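Local coordinates for 4-hydroxyphenylpyruvate dioxygenase (Pseudomonas putida, PDB 5HMQ), which converts 3-dehydroshikimate to protocatechuate with the help of a divalent metal cation, working as a homodimer of two-domain subunits, at residues H210-P215 / L240-D245. Residues are numbered along the deposited sequence; the frame is centred on the assembly and turned at random.
Sequences HFRCFP and LEIFND. With MG (magnesium ion), chain K.
Arg212 crosses Glu241 obliquely, its chain extended from CG to NE, and its NH1 donates to the backbone O of Glu241 (3.2 Å, N-H...O angle 164°). That oxygen lies in the guanidinium plane, whereas the nitrogen sits above the carbonyl plane. NH1 also comes within 3.1 Å of Glu241 OE1, the guanidinium and carboxylate planes standing 83° apart. Phe243 runs alongside the arginine in the same direction and brings CE2 over one guanidinium face, 3.6 Å from Arg212 NE, which meets the ring at its edge. Ser208 takes the NE hydrogen and Asp167 a bond from NH1. This is the C-terminal mouth of the TIM barrel: strand 238-240, last of eight parallel strands, delivers Glu241 to the catalytic metal, while residues 212-215, coming from helix 204-211, run alongside residues 240-243 in nearly the opposite direction. Glu241, its CG anti to the backbone N (chi1 -172°), binds MG through OE1 at 2.1 Å, beside Glu136, Asp167 and Gln193; OE2 instead accepts from a metal-bound water and from Gln63. The metal, with the arginine charge close by, probably keeps the carboxylate ionised. Nearer the backbone of Arg212, Ile242 CD1 packs 3.5 Å from Arg212 CB. Ile242 CG1 lies 3.8 Å from Phe214 CE1, the Phe214 side chain crosses that of Leu240 at about a right angle, and Leu240 CD2 presses on Pro215 CD at 3.5 Å.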
ATOM      1  N   HIS C 210      -0.224  -4.664 -15.394  1.00 48.70           N
ATOM      2  CA  HIS C 210      -0.491  -4.686 -13.965  1.00 49.03           C
ATOM      3  C   HIS C 210       0.421  -5.585 -13.140  1.00 47.24           C
ATOM      4  O   HIS C 210       0.507  -5.383 -11.925  1.00 48.41           O
ATOM      5  CB  HIS C 210      -1.941  -5.121 -13.702  1.00 50.47           C
ATOM      6  CG  HIS C 210      -2.969  -4.222 -14.315  1.00 51.07           C
ATOM      7  ND1 HIS C 210      -3.200  -2.939 -13.866  1.00 50.95           N
ATOM      8  CD2 HIS C 210      -3.845  -4.430 -15.326  1.00 51.73           C
ATOM      9  CE1 HIS C 210      -4.166  -2.392 -14.583  1.00 50.44           C
ATOM     10  NE2 HIS C 210      -4.575  -3.275 -15.476  1.00 51.08           N
ATOM     11  N   PHE C 211       1.093  -6.571 -13.736  1.00 47.29           N
ATOM     12  CA  PHE C 211       1.757  -7.598 -12.937  1.00 50.89           C
ATOM     13  C   PHE C 211       3.270  -7.666 -13.092  1.00 49.54           C
ATOM     14  O   PHE C 211       3.881  -8.615 -12.587  1.00 51.65           O
ATOM     15  CB  PHE C 211       1.133  -8.965 -13.221  1.00 51.03           C
ATOM     16  CG  PHE C 211      -0.300  -9.055 -12.803  1.00 53.75           C
ATOM     17  CD1 PHE C 211      -0.625  -9.353 -11.492  1.00 56.13           C
ATOM     18  CD2 PHE C 211      -1.320  -8.814 -13.704  1.00 51.80           C
ATOM     19  CE1 PHE C 211      -1.941  -9.423 -11.087  1.00 53.55           C
ATOM     20  CE2 PHE C 211      -2.640  -8.887 -13.304  1.00 52.72           C
ATOM     21  CZ  PHE C 211      -2.950  -9.192 -11.992  1.00 52.90           C
ATOM     22  N   ARG C 212       3.897  -6.706 -13.761  1.00 46.06           N
ATOM     23  CA  ARG C 212       5.352  -6.686 -13.787  1.00 46.02           C
ATOM     24  C   ARG C 212       5.887  -6.412 -12.385  1.00 44.81           C
ATOM     25  O   ARG C 212       5.304  -5.636 -11.623  1.00 45.23           O
ATOM     26  CB  ARG C 212       5.864  -5.628 -14.761  1.00 44.33           C
ATOM     27  CG  ARG C 212       5.912  -6.071 -16.209  1.00 44.68           C
ATOM     28  CD  ARG C 212       6.501  -4.976 -17.080  1.00 43.12           C
ATOM     29  NE  ARG C 212       6.373  -5.269 -18.504  1.00 45.09           N
ATOM     30  CZ  ARG C 212       7.318  -5.021 -19.405  1.00 46.98           C
ATOM     31  NH1 ARG C 212       8.471  -4.482 -19.033  1.00 45.34           N
ATOM     32  NH2 ARG C 212       7.112  -5.318 -20.682  1.00 45.06           N
ATOM     33  N   CYS C 213       6.989  -7.070 -12.036  1.00 43.04           N
ATOM     34  CA  CYS C 213       7.647  -6.849 -10.754  1.00 41.37           C
ATOM     35  C   CYS C 213       9.147  -7.046 -10.943  1.00 41.18           C
ATOM     36  O   CYS C 213       9.615  -7.391 -12.032  1.00 41.33           O
ATOM     37  CB  CYS C 213       7.079  -7.772  -9.668  1.00 40.97           C
ATOM     38  SG  CYS C 213       7.013  -9.520 -10.125  1.00 44.37           S
ATOM     39  N   PHE C 214       9.902  -6.835  -9.869  1.00 43.55           N
ATOM     40  CA  PHE C 214      11.352  -6.895  -9.960  1.00 42.82           C
ATOM     41  C   PHE C 214      11.837  -8.341 -10.049  1.00 45.33           C
ATOM     42  O   PHE C 214      11.172  -9.256  -9.556  1.00 47.12           O
ATOM     43  CB  PHE C 214      11.990  -6.205  -8.759  1.00 40.98           C
ATOM     44  CG  PHE C 214      11.774  -4.720  -8.728  1.00 41.96           C
ATOM     45  CD1 PHE C 214      11.896  -3.967  -9.885  1.00 42.35           C
ATOM     46  CD2 PHE C 214      11.463  -4.075  -7.543  1.00 42.19           C
ATOM     47  CE1 PHE C 214      11.702  -2.596  -9.864  1.00 41.40           C
ATOM     48  CE2 PHE C 214      11.268  -2.705  -7.513  1.00 44.18           C
ATOM     49  CZ  PHE C 214      11.388  -1.965  -8.675  1.00 43.68           C
ATOM     50  N   PRO C 215      12.980  -8.565 -10.701  1.00 47.93           N
ATOM     51  CA  PRO C 215      13.533  -9.922 -10.812  1.00 41.78           C
ATOM     52  C   PRO C 215      13.610 -10.629  -9.468  1.00 45.60           C
ATOM     53  O   PRO C 215      14.149 -10.099  -8.494  1.00 44.97           O
ATOM     54  CB  PRO C 215      14.927  -9.683 -11.401  1.00 44.10           C
ATOM     55  CG  PRO C 215      14.794  -8.421 -12.172  1.00 45.02           C
ATOM     56  CD  PRO C 215      13.772  -7.579 -11.456  1.00 46.71           C
ATOM     57  N   LEU C 240      15.548  -1.865 -15.459  1.00 40.65           N
ATOM     58  CA  LEU C 240      14.312  -2.389 -14.892  1.00 40.49           C
ATOM     59  C   LEU C 240      13.151  -1.572 -15.434  1.00 43.95           C
ATOM     60  O   LEU C 240      13.212  -0.339 -15.435  1.00 45.78           O
ATOM     61  CB  LEU C 240      14.327  -2.313 -13.364  1.00 40.79           C
ATOM     62  CG  LEU C 240      15.414  -3.102 -12.641  1.00 40.06           C
ATOM     63  CD1 LEU C 240      15.521  -2.626 -11.211  1.00 38.99           C
ATOM     64  CD2 LEU C 240      15.109  -4.580 -12.693  1.00 42.85           C
ATOM     65  N   GLU C 241      12.089  -2.245 -15.870  1.00 45.21           N
ATOM     66  CA  GLU C 241      10.896  -1.555 -16.366  1.00 44.62           C
ATOM     67  C   GLU C 241       9.669  -2.231 -15.763  1.00 46.37           C
ATOM     68  O   GLU C 241       9.267  -3.315 -16.201  1.00 41.94           O
ATOM     69  CB  GLU C 241      10.830  -1.541 -17.890  1.00 43.32           C
ATOM     70  CG  GLU C 241       9.707  -0.653 -18.420  1.00 42.62           C
ATOM     71  CD  GLU C 241       9.460  -0.822 -19.903  1.00 45.84           C
ATOM     72  OE1 GLU C 241       9.640  -1.946 -20.417  1.00 44.99           O
ATOM     73  OE2 GLU C 241       9.077   0.172 -20.557  1.00 46.86           O
ATOM     74  N   ILE C 242       9.080  -1.578 -14.763  1.00 47.23           N
ATOM     75  CA  ILE C 242       7.805  -1.966 -14.180  1.00 46.03           C
ATOM     76  C   ILE C 242       6.824  -0.835 -14.440  1.00 46.06           C
ATOM     77  O   ILE C 242       7.219   0.330 -14.540  1.00 47.25           O
ATOM     78  CB  ILE C 242       7.959  -2.217 -12.661  1.00 46.56           C
ATOM     79  CG1 ILE C 242       9.014  -3.283 -12.400  1.00 44.07           C
ATOM     80  CG2 ILE C 242       6.629  -2.589 -12.007  1.00 49.00           C
ATOM     81  CD1 ILE C 242       8.831  -4.525 -13.208  1.00 48.14           C
ATOM     82  N   PHE C 243       5.544  -1.174 -14.563  1.00 47.02           N
ATOM     83  CA  PHE C 243       4.518  -0.168 -14.819  1.00 48.63           C
ATOM     84  C   PHE C 243       3.678  -0.041 -13.555  1.00 50.65           C
ATOM     85  O   PHE C 243       2.750  -0.825 -13.332  1.00 51.50           O
ATOM     86  CB  PHE C 243       3.677  -0.538 -16.036  1.00 45.88           C
ATOM     87  CG  PHE C 243       4.463  -0.602 -17.315  1.00 53.16           C
ATOM     88  CD1 PHE C 243       4.927   0.559 -17.918  1.00 53.77           C
ATOM     89  CD2 PHE C 243       4.737  -1.820 -17.917  1.00 54.76           C
ATOM     90  CE1 PHE C 243       5.658   0.505 -19.094  1.00 51.37           C
ATOM     91  CE2 PHE C 243       5.464  -1.881 -19.097  1.00 54.80           C
ATOM     92  CZ  PHE C 243       5.926  -0.716 -19.685  1.00 52.08           C
ATOM     93  N   ASN C 244       4.011   0.939 -12.725  1.00 56.27           N
ATOM     94  CA  ASN C 244       3.209   1.306 -11.571  1.00 61.29           C
ATOM     95  C   ASN C 244       2.378   2.552 -11.876  1.00 65.24           C
ATOM     96  O   ASN C 244       2.417   3.106 -12.977  1.00 65.13           O
ATOM     97  CB  ASN C 244       4.108   1.488 -10.348  1.00 64.30           C
ATOM     98  CG  ASN C 244       4.313   0.188  -9.588  1.00 68.88           C
ATOM     99  OD1 ASN C 244       3.740  -0.843  -9.943  1.00 69.61           O
ATOM    100  ND2 ASN C 244       5.150   0.224  -8.557  1.00 69.59           N
ATOM    101  N   ASP C 245       1.622   2.997 -10.875  1.00 68.23           N
ATOM    102  CA  ASP C 245       0.829   4.211 -10.990  1.00 67.04           C
ATOM    103  C   ASP C 245      -0.332   4.129 -11.966  1.00 65.36           C
ATOM    104  O   ASP C 245      -0.446   3.167 -12.727  1.00 66.84           O
TER
HETATM  105 MG    MG K 701       9.952  -2.626 -22.359  1.00 43.93          MG
HETATM  106  O   HOH W   1       9.896  -0.687 -22.952  1.00 41.67           O
HETATM  107  O   HOH W   2       8.003  -2.672 -22.698  1.00 45.79           O